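Local coordinates for N-acetyl-beta-D glucosaminidase (Rhizomucor miehei CAU432, PDB 4ZM6), which probably cleaves terminal N-acetylglucosamine residues through a family 3 glycoside hydrolase domain and carries a GCN5-related glucosamine N-acetyltransferase region that binds acetyl-CoA, at residues T94-L105 against H360-V371. Numbering follows the deposited sequence.
Sequences TYLPGNMALGAL and HATLSKELYDRV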
ATOM      1  N   THR A  94      32.384  17.473   4.866  1.00 63.78           N
ATOM      2  CA  THR A  94      32.522  16.142   5.446  1.00 62.30           C
ATOM      3  C   THR A  94      32.138  15.034   4.465  1.00 59.62           C
ATOM      4  O   THR A  94      31.227  15.201   3.660  1.00 60.07           O
ATOM      5  CB  THR A  94      31.646  16.015   6.708  1.00 63.71           C
ATOM      6  OG1 THR A  94      31.914  17.113   7.587  1.00 64.02           O
ATOM      7  CG2 THR A  94      31.919  14.698   7.438  1.00 65.11           C
ATOM      8  N   TYR A  95      32.852  13.913   4.533  1.00 57.25           N
ATOM      9  CA  TYR A  95      32.438  12.683   3.858  1.00 55.69           C
ATOM     10  C   TYR A  95      31.325  12.024   4.670  1.00 54.81           C
ATOM     11  O   TYR A  95      31.560  11.544   5.778  1.00 55.44           O
ATOM     12  CB  TYR A  95      33.607  11.691   3.723  1.00 56.03           C
ATOM     13  CG  TYR A  95      34.639  12.065   2.686  1.00 55.35           C
ATOM     14  CD1 TYR A  95      34.389  11.870   1.335  1.00 56.39           C
ATOM     15  CD2 TYR A  95      35.871  12.602   3.054  1.00 54.20           C
ATOM     16  CE1 TYR A  95      35.327  12.214   0.374  1.00 57.14           C
ATOM     17  CE2 TYR A  95      36.815  12.946   2.103  1.00 55.38           C
ATOM     18  CZ  TYR A  95      36.540  12.750   0.763  1.00 56.83           C
ATOM     19  OH  TYR A  95      37.469  13.091  -0.196  1.00 58.26           O
ATOM     20  N   LEU A  96      30.115  12.007   4.127  1.00 53.39           N
ATOM     21  CA  LEU A  96      29.018  11.258   4.736  1.00 52.98           C
ATOM     22  C   LEU A  96      28.494  10.234   3.729  1.00 51.02           C
ATOM     23  O   LEU A  96      28.598  10.448   2.518  1.00 49.89           O
ATOM     24  CB  LEU A  96      27.899  12.198   5.194  1.00 52.91           C
ATOM     25  CG  LEU A  96      28.293  13.199   6.286  1.00 53.03           C
ATOM     26  CD1 LEU A  96      27.294  14.347   6.343  1.00 53.70           C
ATOM     27  CD2 LEU A  96      28.425  12.518   7.641  1.00 52.47           C
ATOM     28  N   PRO A  97      27.939   9.115   4.224  1.00 50.54           N
ATOM     29  CA  PRO A  97      27.522   8.000   3.366  1.00 50.74           C
ATOM     30  C   PRO A  97      26.668   8.397   2.163  1.00 51.04           C
ATOM     31  O   PRO A  97      25.680   9.113   2.315  1.00 52.07           O
ATOM     32  CB  PRO A  97      26.712   7.121   4.314  1.00 50.42           C
ATOM     33  CG  PRO A  97      27.301   7.380   5.652  1.00 50.77           C
ATOM     34  CD  PRO A  97      27.688   8.829   5.649  1.00 50.63           C
ATOM     35  N   GLY A  98      27.067   7.934   0.980  1.00 51.75           N
ATOM     36  CA  GLY A  98      26.273   8.085  -0.235  1.00 51.06           C
ATOM     37  C   GLY A  98      25.118   7.109  -0.257  1.00 50.44           C
ATOM     38  O   GLY A  98      24.922   6.341   0.685  1.00 53.17           O
ATOM     39  N   ASN A  99      24.368   7.114  -1.347  1.00 48.65           N
ATOM     40  CA  ASN A  99      23.073   6.448  -1.363  1.00 48.77           C
ATOM     41  C   ASN A  99      23.077   4.953  -1.009  1.00 47.17           C
ATOM     42  O   ASN A  99      22.523   4.581   0.021  1.00 49.03           O
ATOM     43  CB  ASN A  99      22.336   6.723  -2.683  1.00 50.04           C
ATOM     44  CG  ASN A  99      21.609   8.070  -2.684  1.00 50.00           C
ATOM     45  OD1 ASN A  99      21.935   8.977  -1.911  1.00 49.78           O
ATOM     46  ND2 ASN A  99      20.615   8.202  -3.555  1.00 49.71           N
ATOM     47  N   MET A 100      23.688   4.090  -1.816  1.00 46.00           N
ATOM     48  CA  MET A 100      23.610   2.651  -1.521  1.00 47.79           C
ATOM     49  C   MET A 100      24.224   2.314  -0.159  1.00 49.03           C
ATOM     50  O   MET A 100      23.789   1.375   0.505  1.00 49.64           O
ATOM     51  CB  MET A 100      24.252   1.790  -2.612  1.00 48.90           C
ATOM     52  CG  MET A 100      23.843   0.321  -2.522  1.00 48.93           C
ATOM     53  SD  MET A 100      24.319  -0.698  -3.938  1.00 51.13           S
ATOM     54  CE  MET A 100      23.329   0.030  -5.239  1.00 50.53           C
ATOM     55  N   ALA A 101      25.226   3.079   0.262  1.00 51.04           N
ATOM     56  CA  ALA A 101      25.773   2.922   1.604  1.00 51.67           C
ATOM     57  C   ALA A 101      24.637   3.037   2.609  1.00 53.25           C
ATOM     58  O   ALA A 101      24.420   2.127   3.409  1.00 56.30           O
ATOM     59  CB  ALA A 101      26.844   3.967   1.878  1.00 52.27           C
ATOM     60  N   LEU A 102      23.900   4.146   2.535  1.00 53.13           N
ATOM     61  CA  LEU A 102      22.726   4.379   3.386  1.00 51.62           C
ATOM     62  C   LEU A 102      21.666   3.281   3.238  1.00 52.01           C
ATOM     63  O   LEU A 102      21.066   2.860   4.231  1.00 54.19           O
ATOM     64  CB  LEU A 102      22.096   5.748   3.083  1.00 49.67           C
ATOM     65  CG  LEU A 102      22.884   6.979   3.533  1.00 47.78           C
ATOM     66  CD1 LEU A 102      22.348   8.243   2.879  1.00 46.57           C
ATOM     67  CD2 LEU A 102      22.869   7.105   5.052  1.00 47.33           C
ATOM     68  N   GLY A 103      21.428   2.828   2.010  1.00 50.03           N
ATOM     69  CA  GLY A 103      20.496   1.728   1.774  1.00 50.85           C
ATOM     70  C   GLY A 103      20.890   0.474   2.534  1.00 50.76           C
ATOM     71  O   GLY A 103      20.059  -0.165   3.182  1.00 52.03           O
ATOM     72  N   ALA A 104      22.170   0.131   2.456  1.00 50.56           N
ATOM     73  CA  ALA A 104      22.718  -1.014   3.180  1.00 50.46           C
ATOM     74  C   ALA A 104      22.617  -0.812   4.689  1.00 48.88           C
ATOM     75  O   ALA A 104      22.334  -1.755   5.431  1.00 45.42           O
ATOM     76  CB  ALA A 104      24.171  -1.239   2.778  1.00 51.05           C
ATOM     77  N   LEU A 105      22.866   0.426   5.119  1.00 49.32           N
ATOM     78  CA  LEU A 105      22.718   0.844   6.517  1.00 51.39           C
ATOM     79  C   LEU A 105      21.282   0.619   7.000  1.00 49.29           C
ATOM     80  O   LEU A 105      21.055   0.073   8.081  1.00 47.67           O
ATOM     81  CB  LEU A 105      23.101   2.324   6.666  1.00 53.95           C
ATOM     82  CG  LEU A 105      23.670   2.778   8.012  1.00 56.83           C
ATOM     83  CD1 LEU A 105      24.162   4.213   7.895  1.00 57.28           C
ATOM     84  CD2 LEU A 105      22.651   2.643   9.137  1.00 57.84           C
ATOM     85  N   HIS A 360      29.629  16.963  12.484  1.00 65.31           N
ATOM     86  CA  HIS A 360      29.467  16.170  11.266  1.00 63.08           C
ATOM     87  C   HIS A 360      30.576  15.135  11.118  1.00 61.00           C
ATOM     88  O   HIS A 360      30.358  14.064  10.553  1.00 62.96           O
ATOM     89  CB  HIS A 360      29.442  17.065  10.021  1.00 62.76           C
ATOM     90  CG  HIS A 360      28.328  18.067  10.014  1.00 62.56           C
ATOM     91  ND1 HIS A 360      28.232  19.064   9.067  1.00 62.56           N
ATOM     92  CD2 HIS A 360      27.280  18.243  10.853  1.00 61.55           C
ATOM     93  CE1 HIS A 360      27.162  19.798   9.310  1.00 61.83           C
ATOM     94  NE2 HIS A 360      26.568  19.323  10.391  1.00 61.60           N
ATOM     95  N   ALA A 361      31.765  15.461  11.616  1.00 59.12           N
ATOM     96  CA  ALA A 361      32.881  14.524  11.591  1.00 56.34           C
ATOM     97  C   ALA A 361      32.573  13.314  12.447  1.00 55.26           C
ATOM     98  O   ALA A 361      32.851  12.194  12.037  1.00 55.16           O
ATOM     99  CB  ALA A 361      34.166  15.189  12.061  1.00 56.11           C
ATOM    100  N   THR A 362      31.982  13.529  13.624  1.00 55.83           N
ATOM    101  CA  THR A 362      31.706  12.411  14.533  1.00 57.55           C
ATOM    102  C   THR A 362      30.481  11.621  14.065  1.00 56.54           C
ATOM    103  O   THR A 362      30.326  10.451  14.416  1.00 56.08           O
ATOM    104  CB  THR A 362      31.520  12.838  16.008  1.00 58.83           C
ATOM    105  OG1 THR A 362      30.180  13.287  16.218  1.00 58.83           O
ATOM    106  CG2 THR A 362      32.516  13.943  16.414  1.00 60.15           C
ATOM    107  N   LEU A 363      29.618  12.260  13.278  1.00 55.36           N
ATOM    108  CA  LEU A 363      28.509  11.561  12.636  1.00 56.36           C
ATOM    109  C   LEU A 363      29.060  10.569  11.616  1.00 56.50           C
ATOM    110  O   LEU A 363      28.644   9.414  11.579  1.00 54.22           O
ATOM    111  CB  LEU A 363      27.555  12.555  11.957  1.00 56.68           C
ATOM    112  CG  LEU A 363      26.282  11.988  11.308  1.00 55.71           C
ATOM    113  CD1 LEU A 363      25.359  11.376  12.349  1.00 56.29           C
ATOM    114  CD2 LEU A 363      25.552  13.061  10.517  1.00 53.67           C
ATOM    115  N   SER A 364      30.003  11.034  10.803  1.00 58.83           N
ATOM    116  CA  SER A 364      30.636  10.205   9.782  1.00 61.32           C
ATOM    117  C   SER A 364      31.259   8.940  10.373  1.00 63.86           C
ATOM    118  O   SER A 364      31.022   7.846   9.868  1.00 64.21           O
ATOM    119  CB  SER A 364      31.699  11.003   9.027  1.00 61.21           C
ATOM    120  OG  SER A 364      32.258  10.226   7.982  1.00 63.57           O
ATOM    121  N   LYS A 365      32.050   9.090  11.438  1.00 67.24           N
ATOM    122  CA  LYS A 365      32.643   7.931  12.129  1.00 67.81           C
ATOM    123  C   LYS A 365      31.558   6.968  12.600  1.00 65.15           C
ATOM    124  O   LYS A 365      31.666   5.754  12.400  1.00 64.25           O
ATOM    125  CB  LYS A 365      33.478   8.356  13.348  1.00 70.86           C
ATOM    126  CG  LYS A 365      34.909   8.787  13.054  1.00 75.71           C
ATOM    127  CD  LYS A 365      35.019  10.280  12.768  1.00 79.61           C
ATOM    128  CE  LYS A 365      36.465  10.764  12.771  1.00 82.57           C
ATOM    129  NZ  LYS A 365      37.055  10.836  14.141  1.00 84.03           N
ATOM    130  N   GLU A 366      30.523   7.524  13.229  1.00 61.00           N
ATOM    131  CA  GLU A 366      29.431   6.734  13.799  1.00 59.35           C
ATOM    132  C   GLU A 366      28.643   5.975  12.737  1.00 54.81           C
ATOM    133  O   GLU A 366      28.324   4.800  12.926  1.00 54.25           O
ATOM    134  CB  GLU A 366      28.485   7.628  14.608  1.00 61.30           C
ATOM    135  CG  GLU A 366      29.046   8.039  15.964  1.00 63.42           C
ATOM    136  CD  GLU A 366      28.267   9.166  16.637  1.00 64.32           C
ATOM    137  OE1 GLU A 366      27.401   9.803  15.990  1.00 61.67           O
ATOM    138  OE2 GLU A 366      28.536   9.416  17.831  1.00 65.82           O
ATOM    139  N   LEU A 367      28.334   6.638  11.628  1.00 50.79           N
ATOM    140  CA  LEU A 367      27.552   6.005  10.573  1.00 51.03           C
ATOM    141  C   LEU A 367      28.347   4.949   9.836  1.00 51.68           C
ATOM    142  O   LEU A 367      27.869   3.826   9.674  1.00 53.45           O
ATOM    143  CB  LEU A 367      27.014   7.032   9.572  1.00 50.18           C
ATOM    144  CG  LEU A 367      25.910   7.968  10.076  1.00 50.07           C
ATOM    145  CD1 LEU A 367      25.352   8.780   8.911  1.00 50.07           C
ATOM    146  CD2 LEU A 367      24.797   7.202  10.784  1.00 49.00           C
ATOM    147  N   TYR A 368      29.558   5.293   9.403  1.00 50.93           N
ATOM    148  CA  TYR A 368      30.343   4.391   8.553  1.00 50.79           C
ATOM    149  C   TYR A 368      30.659   3.050   9.211  1.00 53.63           C
ATOM    150  O   TYR A 368      30.843   2.066   8.509  1.00 57.53           O
ATOM    151  CB  TYR A 368      31.622   5.065   8.041  1.00 49.20           C
ATOM    152  CG  TYR A 368      31.403   5.919   6.806  1.00 48.76           C
ATOM    153  CD1 TYR A 368      31.148   5.334   5.567  1.00 48.21           C
ATOM    154  CD2 TYR A 368      31.452   7.309   6.870  1.00 47.84           C
ATOM    155  CE1 TYR A 368      30.948   6.109   4.434  1.00 46.62           C
ATOM    156  CE2 TYR A 368      31.253   8.089   5.741  1.00 46.70           C
ATOM    157  CZ  TYR A 368      31.002   7.485   4.527  1.00 45.87           C
ATOM    158  OH  TYR A 368      30.807   8.255   3.403  1.00 45.22           O
ATOM    159  N   ASP A 369      30.695   2.997  10.543  1.00 55.29           N
ATOM    160  CA  ASP A 369      30.847   1.720  11.262  1.00 58.27           C
ATOM    161  C   ASP A 369      29.660   0.772  11.063  1.00 61.86           C
ATOM    162  O   ASP A 369      29.755  -0.426  11.359  1.00 65.56           O
ATOM    163  CB  ASP A 369      31.026   1.959  12.764  1.00 58.65           C
ATOM    164  CG  ASP A 369      32.381   2.540  13.116  1.00 58.35           C
ATOM    165  OD1 ASP A 369      33.254   2.648  12.229  1.00 62.82           O
ATOM    166  OD2 ASP A 369      32.580   2.886  14.297  1.00 55.14           O
ATOM    167  N   ARG A 370      28.542   1.314  10.587  1.00 64.55           N
ATOM    168  CA  ARG A 370      27.327   0.543  10.343  1.00 67.21           C
ATOM    169  C   ARG A 370      27.077   0.301   8.842  1.00 66.56           C
ATOM    170  O   ARG A 370      26.001  -0.170   8.467  1.00 66.43           O
ATOM    171  CB  ARG A 370      26.121   1.286  10.945  1.00 68.78           C
ATOM    172  CG  ARG A 370      26.284   1.720  12.401  1.00 69.48           C
ATOM    173  CD  ARG A 370      25.223   2.734  12.825  1.00 71.32           C
ATOM    174  NE  ARG A 370      23.849   2.235  12.683  1.00 73.25           N
ATOM    175  CZ  ARG A 370      22.753   2.999  12.664  1.00 72.39           C
ATOM    176  NH1 ARG A 370      22.839   4.325  12.755  1.00 72.83           N
ATOM    177  NH2 ARG A 370      21.556   2.431  12.532  1.00 70.11           N
ATOM    178  N   VAL A 371      28.057   0.628   7.994  1.00 64.05           N
ATOM    179  CA  VAL A 371      27.879   0.583   6.531  1.00 61.82           C
ATOM    180  C   VAL A 371      28.372  -0.705   5.848  1.00 59.71           C
ATOM    181  O   VAL A 371      27.570  -1.420   5.251  1.00 64.92           O
ATOM    182  CB  VAL A 371      28.505   1.821   5.848  1.00 61.46           C
ATOM    183  CG1 VAL A 371      28.636   1.626   4.343  1.00 59.84           C
ATOM    184  CG2 VAL A 371      27.672   3.063   6.144  1.00 61.80           C
TER
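Leu96 and Ser364 bring the extended run 94–98 against helix 357–368, with their CA atoms 5.4 Å apart. Gly98 then N-caps helix 99–105, whose last residue, Leu105, meets Val371 in the type I turn Tyr368–Val371. The Ser364 hydroxyl donates to Tyr95 O over 2.7 Å, almost in line with the carbonyl (172°), held there by a chi1 of -176° that turns OG away from the backbone nitrogen. The same oxygen lies at the edge of the Tyr368 ring, in its plane. Pro97 CG sits over one face of that ring, offset toward its rim, in a CH-pi contact 4.0 Å from the centroid, while Leu367 CB touches CG as well. Val371 divides its branches: CG1 reaches Ala101 CB at 3.8 Å, and CG2 packs on Leu105 CD1. Leu105 CD2 rests over the centre of the Arg370 guanidinium, 3.5 Å from CZ. At the other end Thr94 OG1 lies 3.5 Å from His360 CB; Thr94 OG1 and His360 ND1 both hydrogen-bond to Glu121 OE2. Glu500 bonds Tyr368 OH through one carboxylate oxygen and Gly98 N through the other, tying ring and helix start together. The contact thus joins loop and short helix 94–105 of the family 3 hydrolase region to helix 357–368, which precedes strand 373–377, through a mostly apolar, buried seam in which the hydroxyls of Thr94, Ser364 and Tyr368 each have a hydrogen-bond partner, while Arg370 extends toward Arg520, an acetyl-CoA-binding residue.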